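Local coordinates for serpin (Taeniopygia guttata, PDB 5HGC), which binds cortisol and, like other members of the serpin family, may inhibit serine proteases, at residues A[209-214]-A[266-271]; A[104-109]-A[164-169]; A[172-177]-A[322-327]; A[218-223]-A[246-251]. One frame throughout, in Å; residues are numbered along the deposited sequence.

Interaction 1: residues A[209-214]-A[266-271]; sequences MGRFDF and QRFMNL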
loop_
_atom_site.group_PDB
_atom_site.type_symbol
_atom_site.label_atom_id
_atom_site.label_comp_id
_atom_site.label_asym_id
_atom_site.label_seq_id
_atom_site.Cartn_x
_atom_site.Cartn_y
_atom_site.Cartn_z
ATOM N N MET A 209 -26.593 1.406 -8.865
ATOM C CA MET A 209 -27.228 0.155 -9.322
ATOM C C MET A 209 -26.629 -0.284 -10.656
ATOM O O MET A 209 -26.532 0.525 -11.552
ATOM C CB MET A 209 -28.724 0.387 -9.446
ATOM C CG MET A 209 -29.539 -0.868 -9.734
ATOM S SD MET A 209 -31.326 -0.617 -9.910
ATOM C CE MET A 209 -31.423 0.501 -11.339
ATOM N N GLY A 210 -26.195 -1.534 -10.803
ATOM C CA GLY A 210 -25.604 -1.939 -12.066
ATOM C C GLY A 210 -24.887 -3.245 -11.937
ATOM O O GLY A 210 -24.967 -3.852 -10.899
ATOM N N ARG A 211 -24.224 -3.695 -13.001
ATOM C CA ARG A 211 -23.530 -4.982 -13.011
ATOM C C ARG A 211 -22.085 -4.849 -12.479
ATOM O O ARG A 211 -21.287 -4.113 -13.055
ATOM C CB ARG A 211 -23.529 -5.597 -14.417
ATOM C CG ARG A 211 -24.906 -5.983 -14.923
ATOM C CD ARG A 211 -24.955 -6.284 -16.410
ATOM N NE ARG A 211 -24.237 -7.515 -16.649
ATOM C CZ ARG A 211 -23.180 -7.635 -17.461
ATOM N NH1 ARG A 211 -22.743 -6.576 -18.163
ATOM N NH2 ARG A 211 -22.577 -8.833 -17.596
ATOM N N PHE A 212 -21.758 -5.550 -11.390
ATOM C CA PHE A 212 -20.422 -5.528 -10.836
ATOM C C PHE A 212 -19.865 -6.925 -10.637
ATOM O O PHE A 212 -20.626 -7.873 -10.360
ATOM C CB PHE A 212 -20.458 -4.808 -9.510
ATOM C CG PHE A 212 -21.097 -3.462 -9.582
ATOM C CD1 PHE A 212 -20.485 -2.410 -10.278
ATOM C CD2 PHE A 212 -22.309 -3.233 -8.957
ATOM C CE1 PHE A 212 -21.103 -1.156 -10.348
ATOM C CE2 PHE A 212 -22.918 -1.974 -8.991
ATOM C CZ PHE A 212 -22.331 -0.936 -9.707
ATOM N N ASP A 213 -18.539 -7.051 -10.717
ATOM C CA ASP A 213 -17.872 -8.286 -10.423
ATOM C C ASP A 213 -18.198 -8.631 -9.001
ATOM O O ASP A 213 -18.172 -7.771 -8.106
ATOM C CB ASP A 213 -16.374 -8.176 -10.688
ATOM C CG ASP A 213 -16.048 -8.155 -12.210
ATOM O OD1 ASP A 213 -16.983 -8.135 -13.058
ATOM O OD2 ASP A 213 -14.857 -8.144 -12.590
ATOM N N PHE A 214 -18.592 -9.885 -8.820
ATOM C CA PHE A 214 -19.089 -10.367 -7.547
ATOM C C PHE A 214 -18.649 -11.799 -7.319
ATOM O O PHE A 214 -18.524 -12.575 -8.280
ATOM C CB PHE A 214 -20.606 -10.283 -7.540
ATOM C CG PHE A 214 -21.225 -10.878 -6.326
ATOM C CD1 PHE A 214 -21.547 -12.276 -6.276
ATOM C CD2 PHE A 214 -21.489 -10.078 -5.212
ATOM C CE1 PHE A 214 -22.069 -12.847 -5.111
ATOM C CE2 PHE A 214 -22.048 -10.641 -4.047
ATOM C CZ PHE A 214 -22.332 -12.008 -3.987
ATOM N N GLN A 266 -19.981 -10.833 -13.365
ATOM C CA GLN A 266 -20.846 -9.638 -13.342
ATOM C C GLN A 266 -22.246 -10.025 -12.879
ATOM O O GLN A 266 -22.813 -10.973 -13.400
ATOM C CB GLN A 266 -20.899 -8.988 -14.717
ATOM C CG GLN A 266 -19.550 -8.492 -15.214
ATOM C CD GLN A 266 -19.511 -7.016 -15.503
ATOM O OE1 GLN A 266 -19.820 -6.610 -16.618
ATOM N NE2 GLN A 266 -19.103 -6.198 -14.512
ATOM N N ARG A 267 -22.741 -9.329 -11.851
ATOM C CA ARG A 267 -24.052 -9.521 -11.263
ATOM C C ARG A 267 -24.708 -8.150 -11.139
ATOM O O ARG A 267 -24.113 -7.196 -10.638
ATOM C CB ARG A 267 -23.874 -10.132 -9.885
ATOM C CG ARG A 267 -25.074 -10.859 -9.297
ATOM C CD ARG A 267 -24.736 -11.320 -7.900
ATOM N NE ARG A 267 -25.785 -12.132 -7.263
ATOM C CZ ARG A 267 -26.081 -12.120 -5.947
ATOM N NH1 ARG A 267 -25.447 -11.310 -5.080
ATOM N NH2 ARG A 267 -27.050 -12.902 -5.491
ATOM N N PHE A 268 -25.931 -8.017 -11.632
ATOM C CA PHE A 268 -26.673 -6.774 -11.422
ATOM C C PHE A 268 -27.150 -6.670 -9.947
ATOM O O PHE A 268 -27.633 -7.658 -9.345
ATOM C CB PHE A 268 -27.824 -6.722 -12.388
ATOM C CG PHE A 268 -28.550 -5.423 -12.394
ATOM C CD1 PHE A 268 -28.150 -4.397 -13.269
ATOM C CD2 PHE A 268 -29.637 -5.218 -11.544
ATOM C CE1 PHE A 268 -28.848 -3.170 -13.296
ATOM C CE2 PHE A 268 -30.325 -4.024 -11.543
ATOM C CZ PHE A 268 -29.936 -2.982 -12.415
ATOM N N MET A 269 -26.957 -5.491 -9.350
ATOM C CA MET A 269 -27.149 -5.297 -7.903
ATOM C C MET A 269 -27.290 -3.858 -7.483
ATOM O O MET A 269 -26.920 -2.916 -8.230
ATOM C CB MET A 269 -26.007 -5.924 -7.095
ATOM C CG MET A 269 -24.658 -5.270 -7.302
ATOM S SD MET A 269 -23.295 -6.008 -6.371
ATOM C CE MET A 269 -22.935 -7.422 -7.398
ATOM N N ASN A 270 -27.774 -3.710 -6.261
ATOM C CA ASN A 270 -27.760 -2.451 -5.573
ATOM C C ASN A 270 -26.547 -2.449 -4.693
ATOM O O ASN A 270 -26.364 -3.398 -3.879
ATOM C CB ASN A 270 -29.008 -2.346 -4.734
ATOM C CG ASN A 270 -30.227 -2.273 -5.611
ATOM O OD1 ASN A 270 -30.324 -1.383 -6.461
ATOM N ND2 ASN A 270 -31.100 -3.265 -5.502
ATOM N N LEU A 271 -25.708 -1.427 -4.894
ATOM C CA LEU A 271 -24.408 -1.335 -4.219
ATOM C C LEU A 271 -24.388 -0.080 -3.388
ATOM O O LEU A 271 -24.676 1.029 -3.898
ATOM C CB LEU A 271 -23.216 -1.392 -5.185
ATOM C CG LEU A 271 -21.830 -1.480 -4.521
ATOM C CD1 LEU A 271 -21.596 -2.698 -3.619
ATOM C CD2 LEU A 271 -20.761 -1.392 -5.619
HETATM O O HOH W 1 -24.783 -9.666 -15.567
#

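Interaction 2: residues A[104-109]-A[164-169]; sequences FVTAAL and QTVMLL. Unlike the reference sequence in segment 104-109: Ala107 (reference Glu), Ala108 (reference Lys).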
loop_
_atom_site.group_PDB
_atom_site.type_symbol
_atom_site.label_atom_id
_atom_site.label_comp_id
_atom_site.label_asym_id
_atom_site.label_seq_id
_atom_site.Cartn_x
_atom_site.Cartn_y
_atom_site.Cartn_z
ATOM N N PHE A 104 16.596 10.577 4.853
ATOM C CA PHE A 104 17.125 11.715 5.584
ATOM C C PHE A 104 18.281 11.189 6.425
ATOM O O PHE A 104 18.065 10.349 7.329
ATOM C CB PHE A 104 16.008 12.362 6.399
ATOM C CG PHE A 104 14.899 12.875 5.545
ATOM C CD1 PHE A 104 13.800 12.016 5.172
ATOM C CD2 PHE A 104 14.926 14.217 5.056
ATOM C CE1 PHE A 104 12.762 12.515 4.345
ATOM C CE2 PHE A 104 13.881 14.718 4.256
ATOM C CZ PHE A 104 12.807 13.862 3.895
ATOM N N VAL A 105 19.503 11.568 6.046
ATOM C CA VAL A 105 20.717 10.950 6.633
ATOM C C VAL A 105 21.410 12.042 7.447
ATOM O O VAL A 105 21.475 13.224 7.009
ATOM C CB VAL A 105 21.698 10.363 5.575
ATOM C CG1 VAL A 105 22.904 9.619 6.217
ATOM C CG2 VAL A 105 20.972 9.371 4.684
ATOM N N THR A 106 21.900 11.675 8.639
ATOM C CA THR A 106 22.672 12.617 9.456
ATOM C C THR A 106 23.810 13.251 8.662
ATOM O O THR A 106 24.536 12.559 7.923
ATOM C CB THR A 106 23.224 11.978 10.728
ATOM O OG1 THR A 106 24.156 12.881 11.312
ATOM C CG2 THR A 106 23.924 10.666 10.454
ATOM N N ALA A 107 23.920 14.571 8.783
ATOM C CA ALA A 107 25.049 15.326 8.240
ATOM C C ALA A 107 26.417 14.754 8.673
ATOM O O ALA A 107 27.404 14.904 7.969
ATOM C CB ALA A 107 24.908 16.801 8.598
ATOM N N ALA A 108 26.426 14.035 9.794
ATOM C CA ALA A 108 27.615 13.407 10.342
ATOM C C ALA A 108 28.120 12.149 9.590
ATOM O O ALA A 108 29.079 11.470 10.041
ATOM C CB ALA A 108 27.359 13.084 11.801
ATOM N N LEU A 109 27.453 11.793 8.496
ATOM C CA LEU A 109 27.860 10.612 7.747
ATOM C C LEU A 109 28.107 10.954 6.286
ATOM O O LEU A 109 27.511 11.908 5.744
ATOM C CB LEU A 109 26.815 9.504 7.848
ATOM C CG LEU A 109 26.777 8.672 9.130
ATOM C CD1 LEU A 109 25.616 7.703 9.011
ATOM C CD2 LEU A 109 28.075 7.926 9.474
ATOM N N GLN A 164 19.581 11.620 18.066
ATOM C CA GLN A 164 20.579 10.676 17.613
ATOM C C GLN A 164 20.263 9.829 16.327
ATOM O O GLN A 164 20.889 8.748 16.087
ATOM C CB GLN A 164 20.890 9.762 18.785
ATOM C CG GLN A 164 22.165 10.165 19.496
ATOM C CD GLN A 164 22.718 9.029 20.310
ATOM O OE1 GLN A 164 21.998 8.454 21.154
ATOM N NE2 GLN A 164 24.002 8.682 20.067
ATOM N N THR A 165 19.282 10.293 15.535
ATOM C CA THR A 165 18.832 9.564 14.347
ATOM C C THR A 165 19.985 9.533 13.386
ATOM O O THR A 165 20.611 10.532 13.103
ATOM C CB THR A 165 17.616 10.236 13.693
ATOM O OG1 THR A 165 16.536 10.248 14.626
ATOM C CG2 THR A 165 17.153 9.489 12.465
ATOM N N VAL A 166 20.283 8.351 12.910
ATOM C CA VAL A 166 21.309 8.224 11.905
ATOM C C VAL A 166 20.641 8.424 10.523
ATOM O O VAL A 166 21.030 9.316 9.763
ATOM C CB VAL A 166 22.034 6.880 12.105
ATOM C CG1 VAL A 166 22.957 6.567 10.957
ATOM C CG2 VAL A 166 22.860 6.919 13.391
ATOM N N MET A 167 19.605 7.618 10.235
ATOM C CA MET A 167 18.859 7.666 8.955
ATOM C C MET A 167 17.375 7.374 9.160
ATOM O O MET A 167 16.999 6.405 9.839
ATOM C CB MET A 167 19.470 6.686 7.947
ATOM C CG MET A 167 18.616 6.446 6.730
ATOM S SD MET A 167 19.491 5.586 5.421
ATOM C CE MET A 167 19.772 3.995 6.166
ATOM N N LEU A 168 16.560 8.258 8.612
ATOM C CA LEU A 168 15.145 8.090 8.449
ATOM C C LEU A 168 14.833 7.637 7.000
ATOM O O LEU A 168 15.146 8.340 6.043
ATOM C CB LEU A 168 14.457 9.434 8.746
ATOM C CG LEU A 168 12.946 9.460 8.467
ATOM C CD1 LEU A 168 12.196 8.460 9.351
ATOM C CD2 LEU A 168 12.328 10.833 8.616
ATOM N N LEU A 169 14.237 6.463 6.825
ATOM C CA LEU A 169 13.694 6.059 5.496
ATOM C C LEU A 169 12.236 6.411 5.479
ATOM O O LEU A 169 11.480 5.896 6.293
ATOM C CB LEU A 169 13.882 4.565 5.252
ATOM C CG LEU A 169 13.331 3.938 3.969
ATOM C CD1 LEU A 169 13.938 4.485 2.682
ATOM C CD2 LEU A 169 13.596 2.442 4.076
#

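Interaction 3: residues A[172-177]-A[322-327]; sequences FVYFKG and SLDVDE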
loop_
_atom_site.group_PDB
_atom_site.type_symbol
_atom_site.label_atom_id
_atom_site.label_comp_id
_atom_site.label_asym_id
_atom_site.label_seq_id
_atom_site.Cartn_x
_atom_site.Cartn_y
_atom_site.Cartn_z
ATOM N N PHE A 172 5.958 7.280 1.211
ATOM C CA PHE A 172 4.658 7.837 1.317
ATOM C C PHE A 172 3.992 7.833 -0.039
ATOM O O PHE A 172 4.652 7.831 -1.066
ATOM C CB PHE A 172 4.728 9.228 1.930
ATOM C CG PHE A 172 5.722 10.130 1.264
ATOM C CD1 PHE A 172 7.113 9.996 1.518
ATOM C CD2 PHE A 172 5.291 11.141 0.385
ATOM C CE1 PHE A 172 8.029 10.851 0.886
ATOM C CE2 PHE A 172 6.221 12.005 -0.228
ATOM C CZ PHE A 172 7.578 11.857 0.017
ATOM N N VAL A 173 2.670 7.855 -0.030
ATOM C CA VAL A 173 1.869 7.703 -1.271
ATOM C C VAL A 173 0.451 8.105 -0.961
ATOM O O VAL A 173 -0.094 7.692 0.061
ATOM C CB VAL A 173 1.947 6.269 -1.864
ATOM C CG1 VAL A 173 1.594 5.235 -0.807
ATOM C CG2 VAL A 173 1.107 6.176 -3.114
ATOM N N TYR A 174 -0.087 8.968 -1.818
ATOM C CA TYR A 174 -1.491 9.373 -1.796
ATOM C C TYR A 174 -2.136 8.860 -3.112
ATOM O O TYR A 174 -1.496 8.895 -4.186
ATOM C CB TYR A 174 -1.657 10.909 -1.696
ATOM C CG TYR A 174 -3.072 11.386 -2.040
ATOM C CD1 TYR A 174 -4.089 11.458 -1.042
ATOM C CD2 TYR A 174 -3.429 11.740 -3.374
ATOM C CE1 TYR A 174 -5.381 11.922 -1.351
ATOM C CE2 TYR A 174 -4.738 12.160 -3.692
ATOM C CZ TYR A 174 -5.692 12.241 -2.686
ATOM O OH TYR A 174 -6.947 12.662 -3.007
ATOM N N PHE A 175 -3.399 8.411 -3.026
ATOM C CA PHE A 175 -4.125 8.017 -4.209
ATOM C C PHE A 175 -5.584 8.415 -4.074
ATOM O O PHE A 175 -6.169 8.386 -2.973
ATOM C CB PHE A 175 -3.946 6.495 -4.450
ATOM C CG PHE A 175 -4.637 5.958 -5.702
ATOM C CD1 PHE A 175 -4.115 6.215 -6.997
ATOM C CD2 PHE A 175 -5.815 5.203 -5.601
ATOM C CE1 PHE A 175 -4.754 5.724 -8.153
ATOM C CE2 PHE A 175 -6.452 4.715 -6.757
ATOM C CZ PHE A 175 -5.926 4.975 -8.042
ATOM N N LYS A 176 -6.165 8.803 -5.198
ATOM C CA LYS A 176 -7.623 8.898 -5.378
ATOM C C LYS A 176 -7.926 8.386 -6.772
ATOM O O LYS A 176 -7.385 8.871 -7.808
ATOM C CB LYS A 176 -8.122 10.323 -5.201
ATOM C CG LYS A 176 -9.588 10.537 -5.553
ATOM C CD LYS A 176 -10.142 11.768 -4.829
ATOM C CE LYS A 176 -11.591 11.981 -5.179
ATOM N NZ LYS A 176 -12.105 13.345 -4.922
ATOM N N GLY A 177 -8.754 7.364 -6.835
ATOM C CA GLY A 177 -9.002 6.822 -8.137
ATOM C C GLY A 177 -10.176 7.526 -8.777
ATOM O O GLY A 177 -11.068 8.042 -8.085
ATOM N N SER A 322 -2.255 7.153 1.950
ATOM C CA SER A 322 -3.411 7.962 2.076
ATOM C C SER A 322 -4.311 7.812 0.842
ATOM O O SER A 322 -3.848 7.757 -0.316
ATOM C CB SER A 322 -2.925 9.374 2.280
ATOM O OG SER A 322 -3.989 10.176 2.598
ATOM N N LEU A 323 -5.606 7.770 1.081
ATOM C CA LEU A 323 -6.565 7.422 0.030
ATOM C C LEU A 323 -7.830 8.206 0.209
ATOM O O LEU A 323 -8.367 8.286 1.307
ATOM C CB LEU A 323 -6.883 5.917 0.108
ATOM C CG LEU A 323 -8.074 5.380 -0.720
ATOM C CD1 LEU A 323 -7.736 5.342 -2.225
ATOM C CD2 LEU A 323 -8.577 4.013 -0.217
ATOM N N ASP A 324 -8.328 8.779 -0.849
ATOM C CA ASP A 324 -9.698 9.241 -0.802
ATOM C C ASP A 324 -10.586 8.389 -1.712
ATOM O O ASP A 324 -10.167 7.959 -2.849
ATOM C CB ASP A 324 -9.809 10.700 -1.256
ATOM C CG ASP A 324 -9.141 11.648 -0.314
ATOM O OD1 ASP A 324 -9.262 11.453 0.914
ATOM O OD2 ASP A 324 -8.478 12.583 -0.813
ATOM N N VAL A 325 -11.815 8.180 -1.219
ATOM C CA VAL A 325 -12.866 7.496 -1.962
ATOM C C VAL A 325 -14.103 8.359 -1.990
ATOM O O VAL A 325 -14.647 8.765 -0.921
ATOM C CB VAL A 325 -13.214 6.161 -1.277
ATOM C CG1 VAL A 325 -14.388 5.455 -1.987
ATOM C CG2 VAL A 325 -11.970 5.282 -1.218
ATOM N N ASP A 326 -14.571 8.620 -3.204
ATOM C CA ASP A 326 -15.831 9.298 -3.361
ATOM C C ASP A 326 -16.568 8.882 -4.660
ATOM O O ASP A 326 -16.160 7.898 -5.290
ATOM C CB ASP A 326 -15.650 10.822 -3.147
ATOM C CG ASP A 326 -15.035 11.566 -4.356
ATOM O OD1 ASP A 326 -14.889 11.035 -5.491
ATOM O OD2 ASP A 326 -14.697 12.748 -4.133
ATOM N N GLU A 327 -17.635 9.608 -5.051
ATOM C CA GLU A 327 -18.536 9.211 -6.158
ATOM C C GLU A 327 -17.927 9.278 -7.533
ATOM O O GLU A 327 -18.411 8.604 -8.426
ATOM C CB GLU A 327 -19.840 10.017 -6.173
ATOM C CG GLU A 327 -20.707 9.897 -4.934
ATOM C CD GLU A 327 -20.343 10.927 -3.887
ATOM O OE1 GLU A 327 -21.096 11.135 -2.894
ATOM O OE2 GLU A 327 -19.276 11.552 -4.050
HETATM O O HOH W 2 -10.346 6.150 -4.963
#

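Interaction 4: residues A[218-223]-A[246-251]; sequences EELSCT and KQLEQT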
loop_
_atom_site.group_PDB
_atom_site.type_symbol
_atom_site.label_atom_id
_atom_site.label_comp_id
_atom_site.label_asym_id
_atom_site.label_seq_id
_atom_site.Cartn_x
_atom_site.Cartn_y
_atom_site.Cartn_z
ATOM N N GLU A 218 -18.016 -19.342 0.687
ATOM C CA GLU A 218 -18.572 -19.921 1.914
ATOM C C GLU A 218 -17.448 -20.164 2.891
ATOM O O GLU A 218 -17.549 -19.714 4.036
ATOM C CB GLU A 218 -19.398 -21.208 1.710
ATOM C CG GLU A 218 -20.712 -21.033 0.973
ATOM C CD GLU A 218 -20.551 -21.281 -0.518
ATOM O OE1 GLU A 218 -19.430 -21.049 -1.038
ATOM O OE2 GLU A 218 -21.532 -21.715 -1.176
ATOM N N GLU A 219 -16.385 -20.840 2.435
ATOM C CA GLU A 219 -15.158 -21.060 3.230
ATOM C C GLU A 219 -14.803 -19.830 4.068
ATOM O O GLU A 219 -14.552 -19.956 5.276
ATOM C CB GLU A 219 -13.953 -21.371 2.343
ATOM C CG GLU A 219 -14.136 -22.432 1.271
ATOM C CD GLU A 219 -12.854 -23.233 1.048
ATOM O OE1 GLU A 219 -11.843 -22.983 1.761
ATOM O OE2 GLU A 219 -12.858 -24.124 0.163
ATOM N N LEU A 220 -14.807 -18.640 3.444
ATOM C CA LEU A 220 -14.413 -17.478 4.188
ATOM C C LEU A 220 -15.531 -16.607 4.706
ATOM O O LEU A 220 -15.285 -15.733 5.548
ATOM C CB LEU A 220 -13.323 -16.688 3.468
ATOM C CG LEU A 220 -12.030 -17.468 3.220
ATOM C CD1 LEU A 220 -11.043 -16.561 2.532
ATOM C CD2 LEU A 220 -11.412 -17.965 4.510
ATOM N N SER A 221 -16.760 -16.840 4.237
ATOM C CA SER A 221 -17.943 -16.073 4.703
ATOM C C SER A 221 -17.843 -14.590 4.347
ATOM O O SER A 221 -18.155 -13.687 5.169
ATOM C CB SER A 221 -18.176 -16.264 6.209
ATOM O OG SER A 221 -17.786 -17.572 6.608
ATOM N N CYS A 222 -17.450 -14.362 3.093
ATOM C CA CYS A 222 -17.099 -13.046 2.557
ATOM C C CYS A 222 -17.839 -12.750 1.301
ATOM O O CYS A 222 -17.819 -13.567 0.374
ATOM C CB CYS A 222 -15.649 -13.074 2.081
ATOM S SG CYS A 222 -14.526 -12.953 3.408
ATOM N N THR A 223 -18.366 -11.548 1.201
ATOM C CA THR A 223 -18.862 -11.078 -0.065
ATOM C C THR A 223 -17.731 -10.291 -0.680
ATOM O O THR A 223 -17.157 -9.487 -0.014
ATOM C CB THR A 223 -20.108 -10.226 0.157
ATOM O OG1 THR A 223 -21.103 -11.044 0.775
ATOM C CG2 THR A 223 -20.657 -9.716 -1.134
ATOM N N LYS A 246 -11.527 -11.837 11.982
ATOM C CA LYS A 246 -10.272 -12.436 12.543
ATOM C C LYS A 246 -9.839 -13.571 11.620
ATOM O O LYS A 246 -8.669 -13.663 11.210
ATOM C CB LYS A 246 -10.360 -12.888 14.046
ATOM N N GLN A 247 -10.812 -14.378 11.228
ATOM C CA GLN A 247 -10.549 -15.555 10.407
ATOM C C GLN A 247 -10.005 -15.188 8.999
ATOM O O GLN A 247 -9.014 -15.786 8.534
ATOM C CB GLN A 247 -11.818 -16.416 10.358
ATOM C CG GLN A 247 -11.590 -17.899 10.065
ATOM C CD GLN A 247 -12.064 -18.342 8.675
ATOM O OE1 GLN A 247 -13.184 -17.991 8.224
ATOM N NE2 GLN A 247 -11.217 -19.152 7.996
ATOM N N LEU A 248 -10.656 -14.205 8.353
ATOM C CA LEU A 248 -10.230 -13.645 7.081
ATOM C C LEU A 248 -8.787 -13.078 7.141
ATOM O O LEU A 248 -7.943 -13.467 6.303
ATOM C CB LEU A 248 -11.193 -12.553 6.650
ATOM C CG LEU A 248 -10.833 -11.817 5.355
ATOM C CD1 LEU A 248 -10.770 -12.756 4.146
ATOM C CD2 LEU A 248 -11.865 -10.732 5.138
ATOM N N GLU A 249 -8.528 -12.184 8.117
ATOM C CA GLU A 249 -7.159 -11.710 8.454
ATOM C C GLU A 249 -6.101 -12.811 8.477
ATOM O O GLU A 249 -5.062 -12.653 7.847
ATOM C CB GLU A 249 -7.100 -11.020 9.816
ATOM C CG GLU A 249 -7.830 -9.710 9.867
ATOM C CD GLU A 249 -7.947 -9.157 11.282
ATOM O OE1 GLU A 249 -7.575 -9.832 12.277
ATOM O OE2 GLU A 249 -8.413 -8.009 11.395
ATOM N N GLN A 250 -6.365 -13.909 9.195
ATOM C CA GLN A 250 -5.359 -14.959 9.417
ATOM C C GLN A 250 -5.112 -15.852 8.200
ATOM O O GLN A 250 -4.137 -16.575 8.144
ATOM C CB GLN A 250 -5.718 -15.838 10.625
ATOM C CG GLN A 250 -5.517 -15.220 12.013
ATOM C CD GLN A 250 -6.483 -15.804 13.092
ATOM O OE1 GLN A 250 -7.154 -16.854 12.910
ATOM N NE2 GLN A 250 -6.578 -15.099 14.208
ATOM N N THR A 251 -5.997 -15.812 7.228
ATOM C CA THR A 251 -5.928 -16.700 6.067
ATOM C C THR A 251 -5.447 -15.933 4.856
ATOM O O THR A 251 -4.858 -16.520 3.957
ATOM C CB THR A 251 -7.368 -17.131 5.716
ATOM O OG1 THR A 251 -8.031 -17.490 6.918
ATOM C CG2 THR A 251 -7.470 -18.253 4.612
#

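Interaction 1: residues A[209-214]-A[266-271]
At the corner where the serpin chain leaves one strand of sheet C and enters sheet B, residues 209-214 run antiparallel to strand residues 266-271. Gly210 and Met269 exchange main-chain N-H...O bonds, and so do Phe212 and Arg267. The bond from Gly210 N to Met269 O, 3.0 Å long, lies in the carbonyl plane, whereas the other three donors stand well above the planes of their acceptors. At the phi and psi of Gly210 a CB would press on Met209 O, which accounts for a glycine at this corner.

On the buried side, Leu271 CD2 sits over one face of the Phe212 ring, 4.2 Å from its centroid, while Met269 CG meets the ring edge at Phe212 CD2 (3.5 Å). Met269 takes the crowded first torsion (chi1 66°), and its bent chain brings CE to within 3.7 Å of Phe214 CB. Arg267 runs extended alongside Phe214 and forms a cation-pi contact, its CZ 4.4 Å from the ring centroid.

On the sheet face of Met209, Arg211 and Asp213, the Phe268 ring has Arg211 CG at its edge, and the Met209 side chain crosses that of Phe268 obliquely, CG 3.4 Å from Phe268 CZ. A water accepts from Arg211 NE and donates weakly to Gln266 O. This edge borders the cortisol site: Asp213 OD2 forms a salt bridge with the pocket residue Arg226, and OD1 accepts a weak bond from Gln266 NE2.

Interaction 2: residues A[104-109]-A[164-169]
The Phe104 ring is the one aromatic group in this contact. Leu168 CD2 reaches it obliquely, 3.9 Å from Phe104 CD1, the two side chains lying side by side and pointing the same way. Beyond the two segments, the Phe128 ring meets Phe104 with planes about 15° apart, and Ile142 of helix 135-149 packs against both Phe104 and Leu168. The other side of the sheet carries Val105 and Met167, again side by side, with Val105 CG2 4.1 Å from Met167 SD.

The backbone sets the register. Strands 100-106 and 167-176 are antiparallel neighbours in sheet A of the serpin fold, and here Phe104 and Leu168 form a reciprocal hydrogen-bonded pair, both bonds lying in the acceptor carbonyl planes. Past this pair, Thr106 N donates to Val166 O at 2.8 Å, nearly along the C=O axis.

Thr106 then closes the strand. Its OG1, anti to the backbone N (chi1 169°), accepts from Ala108 N at 3.0 Å in an ST turn, within a type I turn ending at Leu109. This torsion leaves CG2 in the crowded position, 3.3 Å from Val166 O. An alanine in place of Thr106 would remove both the OG1 acceptor and that methyl, and would probably loosen the turn and its seat on Val166. The turn returns Leu109 CD1 to Val166 CG1 at 3.5 Å. With main-chain bonds as the polar links between the segments and apolar contacts between their side chains, alignment rests on the peptide groups and cohesion on burial.

Interaction 3: residues A[172-177]-A[322-327]
Main-chain hydrogen bonds join residues 172-177 to 322-327 as parallel strands. Ser322 N donates to Val173 O at 2.9 Å, Phe175 N to Ser322 O at 2.8 Å, and Asp324 N to Phe175 O at 3.1 Å. Past the last of these, a water takes over, accepting from Gly177 N and donating to Asp324 O.

A side-chain hydrogen bond adds to them. Tyr174, with CG anti to the backbone N (chi1 165°), lays its ring along the sheet so that OH donates to Asp324 OD2 at 2.7 Å. The carboxylate oxygen lies at the ring edge and is met from above its own plane, and Ser277 OG holds OD1. A phenylalanine in place of Tyr174 would lose the hydroxyl donor and would probably leave the Asp324 carboxylate less firmly oriented.

These strands, known in serpins as s3A and s5A, are the pair between which the reactive-centre loop inserts after cleavage. Here they are direct neighbours, as in the uninserted native state.

The salt bridge comes from Lys176, whose extended chain passes Asp324 CB and brings NZ to Asp326 OD2 at 2.8 Å, about 45° out of the carboxylate plane.

Apolar packing belongs to the opposite face of the sheet. Leu323 CD1 meets the edge of the Phe175 ring at CD2 (3.9 Å), and Tyr229 meets the same ring edge-to-face.

Interaction 4: residues A[218-223]-A[246-251]
Leu220, Cys222 and Leu248 form the enclosed part of the contact between residues 218-223 and helix residues 246-251, with Leu220 at its centre. Leu220 crosses the Leu248 side chain at about a right angle, its CD1 4.1 Å from Leu248 CD1. The CG of Leu248 stands anti to the backbone N (chi1 177°), which carries its two methyls out to Cys222, where SG touches Leu248 CD1 at 3.8 Å and CD2 at 3.9 Å. Val238 and Pro240 of strand 233-240 and Trp260 of helix 254-263 also pack on Leu248, so this half of the contact is buried.

The fold element is a beta hairpin lying against a short helix: strands 211-217 and 222-228 are linked by a tight turn, and Ser221 and Cys222 both face Asp217 in a G1 beta bulge. Ser221 takes the left-handed conformation (phi 64°), as the first position of such a bulge does.

Toward solvent the contact thins to the partly exposed Gln247 and Thr251. Leu220 CD2 meets Thr251 CG2 tip to tip at 4.0 Å, and Gln247, bent at chi2, crosses Leu220 with NE2 3.7 Å from that same CD2. These are touches of polar residues on a methyl, and the two segments share no hydrogen bond. Thr251 OG1 instead turns back to donate to Gln247 O at 2.5 Å. Glu218 and Glu219 are exposed at the turn, where Ser221 N bonds weakly to Glu218 O.

Interactions 2 and 3 use the same strand, 167-176, but pair it differently: antiparallel to strand 100-106 in a buried, apolar contact far from the chain's centre, and parallel to strand 316-325 much nearer the centre, where one face carries ionic and hydroxyl bonds. Interactions 1 and 4 share the other end of the molecule. Their strands 211-217 and 222-228 are neighbours, and they touch where Phe214 CE2 lies 3.4 Å from Thr223 CG2. Both are partly buried, yet interaction 1 combines strand pairing with aromatic contacts, whereas interaction 4 joins a hairpin to a helix by side-chain packing alone. Interactions 1 and 2 have centres about 51 Å apart.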